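PDB 6R5W: Gp15 protein from Listeria phage PSA, which serves as the receptor binding protein of the phage, a homotrimer that probably recognises the surface of its Listeria host through its C-terminal part. Local coordinates for residues A115-W120 / L167-T172; C107-T112 / S144-I149. All coordinates share one frame; numbering follows the deposited sequence.

Interaction 1: residues A115-W120 / L167-T172; sequences APDASW and LTKEVT. With CD (cadmium ion), chain I; CD (cadmium ion), chain G.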
# COMPACT_ATOMS: atom_id res chain seq x y z
N ALA A 115 11.90 -14.11 -8.79
CA ALA A 115 11.23 -15.22 -9.48
C ALA A 115 9.72 -15.16 -9.24
O ALA A 115 9.27 -14.84 -8.14
CB ALA A 115 11.78 -16.56 -8.97
N PRO A 116 8.90 -15.49 -10.24
CA PRO A 116 7.44 -15.38 -10.06
C PRO A 116 6.85 -16.49 -9.19
O PRO A 116 7.36 -17.61 -9.16
CB PRO A 116 6.90 -15.49 -11.49
CG PRO A 116 7.94 -16.27 -12.21
CD PRO A 116 9.28 -15.86 -11.60
N ASP A 117 5.72 -16.19 -8.55
CA ASP A 117 4.87 -17.21 -7.96
C ASP A 117 4.12 -17.88 -9.10
O ASP A 117 3.19 -17.31 -9.66
CB ASP A 117 3.91 -16.64 -6.93
CG ASP A 117 3.25 -17.72 -6.07
OD1 ASP A 117 3.66 -18.85 -6.27
OD2 ASP A 117 2.36 -17.43 -5.28
N ALA A 118 4.57 -19.07 -9.51
CA ALA A 118 4.02 -19.81 -10.64
C ALA A 118 4.59 -21.22 -10.58
O ALA A 118 5.68 -21.44 -10.05
CB ALA A 118 4.40 -19.17 -12.00
N SER A 119 3.88 -22.17 -11.19
CA SER A 119 4.42 -23.53 -11.35
C SER A 119 4.83 -23.86 -12.78
O SER A 119 5.44 -24.91 -13.02
CB SER A 119 3.41 -24.55 -10.78
OG SER A 119 2.09 -24.36 -11.25
N TRP A 120 4.52 -23.00 -13.74
CA TRP A 120 4.98 -23.17 -15.11
C TRP A 120 5.04 -21.76 -15.70
O TRP A 120 4.89 -20.75 -14.99
CB TRP A 120 4.02 -24.10 -15.89
CG TRP A 120 4.65 -24.70 -17.16
CD1 TRP A 120 5.62 -25.66 -17.23
CD2 TRP A 120 4.27 -24.41 -18.50
NE1 TRP A 120 5.92 -25.93 -18.56
CE2 TRP A 120 5.08 -25.19 -19.35
CE3 TRP A 120 3.33 -23.52 -19.08
CZ2 TRP A 120 4.99 -25.14 -20.76
CZ3 TRP A 120 3.24 -23.46 -20.46
CH2 TRP A 120 4.07 -24.30 -21.30
N LEU A 167 3.57 -10.98 -9.50
CA LEU A 167 3.95 -11.13 -8.10
C LEU A 167 4.94 -12.29 -7.87
O LEU A 167 4.82 -13.35 -8.46
CB LEU A 167 2.70 -11.41 -7.26
CG LEU A 167 1.73 -10.24 -7.12
CD1 LEU A 167 0.36 -10.69 -6.72
CD2 LEU A 167 2.30 -9.23 -6.11
N THR A 168 5.86 -12.09 -6.96
CA THR A 168 6.79 -13.11 -6.47
C THR A 168 6.16 -13.99 -5.37
O THR A 168 5.01 -13.83 -4.95
CB THR A 168 8.06 -12.43 -5.98
OG1 THR A 168 7.68 -11.69 -4.83
CG2 THR A 168 8.70 -11.57 -7.07
N LYS A 169 6.93 -15.00 -4.94
CA LYS A 169 6.49 -15.91 -3.87
C LYS A 169 6.58 -15.28 -2.48
O LYS A 169 7.25 -14.27 -2.25
CB LYS A 169 7.31 -17.20 -3.92
CG LYS A 169 7.06 -18.01 -5.17
CD LYS A 169 7.95 -19.32 -5.15
CE LYS A 169 7.15 -20.56 -5.32
NZ LYS A 169 6.50 -20.64 -6.65
N GLU A 170 5.89 -15.92 -1.54
CA GLU A 170 5.81 -15.54 -0.14
C GLU A 170 7.11 -15.89 0.57
O GLU A 170 7.30 -17.02 1.03
CB GLU A 170 4.65 -16.28 0.48
CG GLU A 170 4.10 -15.55 1.60
CD GLU A 170 3.48 -14.36 1.11
OE1 GLU A 170 2.46 -14.50 0.38
OE2 GLU A 170 4.02 -13.26 1.45
N VAL A 171 8.01 -14.92 0.66
CA VAL A 171 9.37 -15.14 1.17
C VAL A 171 9.75 -13.99 2.09
O VAL A 171 9.71 -12.83 1.68
CB VAL A 171 10.40 -15.28 0.04
CG1 VAL A 171 11.81 -15.47 0.68
CG2 VAL A 171 10.07 -16.39 -0.87
N THR A 172 10.07 -14.29 3.34
CA THR A 172 10.26 -13.20 4.29
C THR A 172 11.42 -12.30 3.87
O THR A 172 12.44 -12.78 3.38
CB THR A 172 10.51 -13.78 5.67
OG1 THR A 172 10.63 -12.76 6.64
CG2 THR A 172 11.74 -14.56 5.62
CD CD I . 1.81 -13.11 2.52
CD CD G . 2.40 -19.55 -4.24
O HOH W 1 9.84 -15.53 -5.58
O HOH W 2 3.01 -14.58 -10.20
O HOH W 3 8.20 -21.85 -9.09
O HOH W 4 4.84 -23.02 -7.37
O HOH W 5 4.23 -18.47 -2.64
O HOH W 6 3.28 -21.80 -4.01
O HOH W 7 0.46 -20.24 -5.77
O HOH W 8 0.58 -19.11 -2.51
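Asp117 meets Leu167 through the backbone: its N-H points almost straight at Leu167 O, 3.0 Å from N to O with 175° at the hydrogen, and it arrives in the carbonyl plane on a lone pair. The carbonyl of Leu167 has a second donor in a water that also bonds to Asp117 O. A further water joins Ala115 O to Lys169 N, and Thr168 CA sends a C-H...O contact to Ala115 O.

The charged contact lies between Asp117 and Lys169, whose side chains lie roughly perpendicular. Lys169 CG packs 3.6 Å from Asp117 CA; chi3 of 125° swings CE out of the extended line, and chi4 near 65° then brings NZ to Asp117 OD1. The hydrogen bond within this salt bridge is weak, 3.4 Å from Lys169 NZ to Asp117 OD1. Two waters also link NZ to Ala118 O, the second by a weak bond on the Ala118 side. A long, flexible lysine suits such an exposed place.

Both carboxylate oxygens of Asp117 hold a cadmium ion, OD1 at 2.5 Å and OD2 at 2.4 Å, and four waters also bind the ion. One of these accepts from Glu170 N, tying 167-172 to the metal shell. OD2 also receives a hydrogen bond from Arg87, which donates to Thr168 O as well, so ion and guanidinium may together stabilise the charge of the aspartate. Glu170 grips another cadmium ion with both oxygens, OE1 at 2.6 Å and OE2 at 2.5 Å.

Thr168 OG1 bonds to Phe88 N, and Arg80 of a second subunit packs on Asp117. Here the loop between strands 105-109 and 122-127 packs against the segment that follows strand 159-167, beside two carboxylate-cadmium sites.

Interaction 2: residues C107-T112 / S144-I149; sequences CATLPT and SADINI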
# COMPACT_ATOMS: atom_id res chain seq x y z
N CYS A 107 15.45 -13.17 -23.96
CA CYS A 107 16.09 -11.86 -24.19
C CYS A 107 16.67 -11.25 -22.93
O CYS A 107 17.49 -10.34 -23.03
CB CYS A 107 15.09 -10.92 -24.84
SG CYS A 107 13.65 -10.43 -23.73
N ALA A 108 16.32 -11.74 -21.75
CA ALA A 108 16.75 -11.24 -20.47
C ALA A 108 16.21 -12.15 -19.40
O ALA A 108 15.23 -12.89 -19.63
CB ALA A 108 16.23 -9.80 -20.20
N THR A 109 16.86 -12.12 -18.25
CA THR A 109 16.52 -12.90 -17.06
C THR A 109 16.57 -12.02 -15.83
O THR A 109 17.52 -11.28 -15.65
CB THR A 109 17.52 -14.10 -16.83
OG1 THR A 109 17.56 -14.91 -18.02
CG2 THR A 109 17.11 -14.91 -15.66
N LEU A 110 15.53 -12.05 -15.01
CA LEU A 110 15.51 -11.24 -13.80
C LEU A 110 16.26 -11.95 -12.68
O LEU A 110 16.40 -13.20 -12.69
CB LEU A 110 14.08 -10.99 -13.37
CG LEU A 110 13.23 -10.11 -14.35
CD1 LEU A 110 12.25 -10.97 -15.07
CD2 LEU A 110 12.54 -9.05 -13.59
N PRO A 111 16.68 -11.22 -11.66
CA PRO A 111 17.32 -11.85 -10.51
C PRO A 111 16.43 -12.89 -9.83
O PRO A 111 15.20 -12.76 -9.80
CB PRO A 111 17.57 -10.67 -9.54
CG PRO A 111 17.43 -9.46 -10.34
CD PRO A 111 16.49 -9.77 -11.45
N THR A 112 17.09 -13.86 -9.19
CA THR A 112 16.38 -14.96 -8.53
C THR A 112 15.38 -14.49 -7.44
O THR A 112 14.34 -15.12 -7.24
CB THR A 112 17.39 -15.97 -7.93
OG1 THR A 112 18.21 -15.35 -6.94
CG2 THR A 112 18.28 -16.50 -9.02
N SER A 144 11.99 -19.54 -13.62
CA SER A 144 13.27 -19.01 -13.21
C SER A 144 13.41 -17.55 -13.65
O SER A 144 14.52 -17.00 -13.62
CB SER A 144 14.39 -19.86 -13.78
OG SER A 144 14.31 -20.01 -15.18
N ALA A 145 12.31 -16.95 -14.11
CA ALA A 145 12.28 -15.51 -14.43
C ALA A 145 13.04 -15.16 -15.71
O ALA A 145 13.54 -14.02 -15.86
CB ALA A 145 12.77 -14.66 -13.24
N ASP A 146 13.13 -16.08 -16.65
CA ASP A 146 13.53 -15.76 -18.01
C ASP A 146 12.36 -15.13 -18.77
O ASP A 146 11.19 -15.59 -18.69
CB ASP A 146 13.96 -17.02 -18.76
CG ASP A 146 15.08 -17.74 -18.08
OD1 ASP A 146 16.15 -17.12 -17.93
OD2 ASP A 146 14.82 -18.89 -17.62
N ILE A 147 12.67 -14.09 -19.55
CA ILE A 147 11.73 -13.46 -20.45
C ILE A 147 11.95 -14.07 -21.82
O ILE A 147 12.93 -13.79 -22.51
CB ILE A 147 11.89 -11.92 -20.46
CG1 ILE A 147 11.74 -11.41 -19.04
CG2 ILE A 147 10.86 -11.31 -21.35
CD1 ILE A 147 11.93 -9.94 -18.93
N ASN A 148 11.05 -14.99 -22.19
CA ASN A 148 11.20 -15.84 -23.38
C ASN A 148 10.21 -15.44 -24.46
O ASN A 148 9.00 -15.75 -24.35
CB ASN A 148 10.96 -17.28 -22.92
CG ASN A 148 11.17 -18.33 -24.00
OD1 ASN A 148 11.58 -18.05 -25.10
ND2 ASN A 148 10.68 -19.52 -23.71
N ILE A 149 10.70 -14.82 -25.53
CA ILE A 149 9.87 -14.45 -26.66
C ILE A 149 9.61 -15.68 -27.54
O ILE A 149 10.53 -16.19 -28.18
CB ILE A 149 10.51 -13.29 -27.47
CG1 ILE A 149 10.66 -12.06 -26.58
CG2 ILE A 149 9.67 -13.01 -28.69
CD1 ILE A 149 11.54 -10.99 -27.19
O HOH W 9 16.30 -15.66 -11.97
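Cys107 and Ile147 begin a ladder of three backbone hydrogen bonds between antiparallel chains. Cys107 N donates to Ile147 O at 3.0 Å. Ile147 N gives Ala108 O a shorter bond of 2.8 Å. Beyond the non-hydrogen-bonded pair Thr109-Asp146, Leu110 N reaches Ala145 O at 2.9 Å. Ala145 adopts a left-handed backbone conformation (phi 72°, psi 29°) just before the strand begins. At this end a water donates to both Leu110 O and Ser144 O.

On the Thr109-Asp146 face the two side chains run alongside each other in the same direction. Thr109 OG1 donates to Asp146 OD1, a short bond of 2.6 Å. Chi1 of -56° sets OG1 beside its own backbone N, and the methyl CG2 also comes against OD1. OG1 accepts in addition from Lys68 NZ, which places a positive charge near the carboxylate. Threonine suits this partly exposed place because its one hydroxyl can bond both the carboxylate and the lysine. From the loop before the strand, Ser144 OG donates to Asp146 OD2 from above the carboxylate plane, so both oxygens are held and the group's rotation is fixed.

The remaining side-chain packing is mainly apolar. Leu110 CD1 touches Ile147 CD1 at 4.0 Å, the two branched chains crossing at a slant, and Leu110 CB rests on Ala145 CB at 3.9 Å. Cys107 SG lies against Ile147 CG2, 3.8 Å away, and more loosely against Ile149 CD1. The short cysteine side chain with its polarisable sulfur, and the branched aliphatics, suit this buried side.

These apolar groups face the other sheet: Ile147 packs on Leu161 and Ile164 of strand 159-167, and Leu110 on Tyr166 and on Val90 of strand 87-97. Strand 105-109 is outermost within its sheet, with 146-152 between it and 136-141.

How the interactions relate
The N-terminal helices come first in the chain, followed by strands 61-65, 72-84 and 87-97 of one sheet, before the chain enters the other sheet with strand 105-109. Interaction 2 opens at 107-112 and interaction 1 at 115-120, a few residues later. After strands 122-127 and 136-141, the chain returns at 144-149 and closes interaction 2, a loop of 31 intervening residues. Strand 159-167 then runs back in the first sheet, and its end at 167-172 closes interaction 1. The two loops therefore cross. Interaction 2 pairs strands within one sheet, interaction 1 joins its 115-120 loop to the other sheet's last strand, and Ala115 and Pro116 touch Ala145 between them.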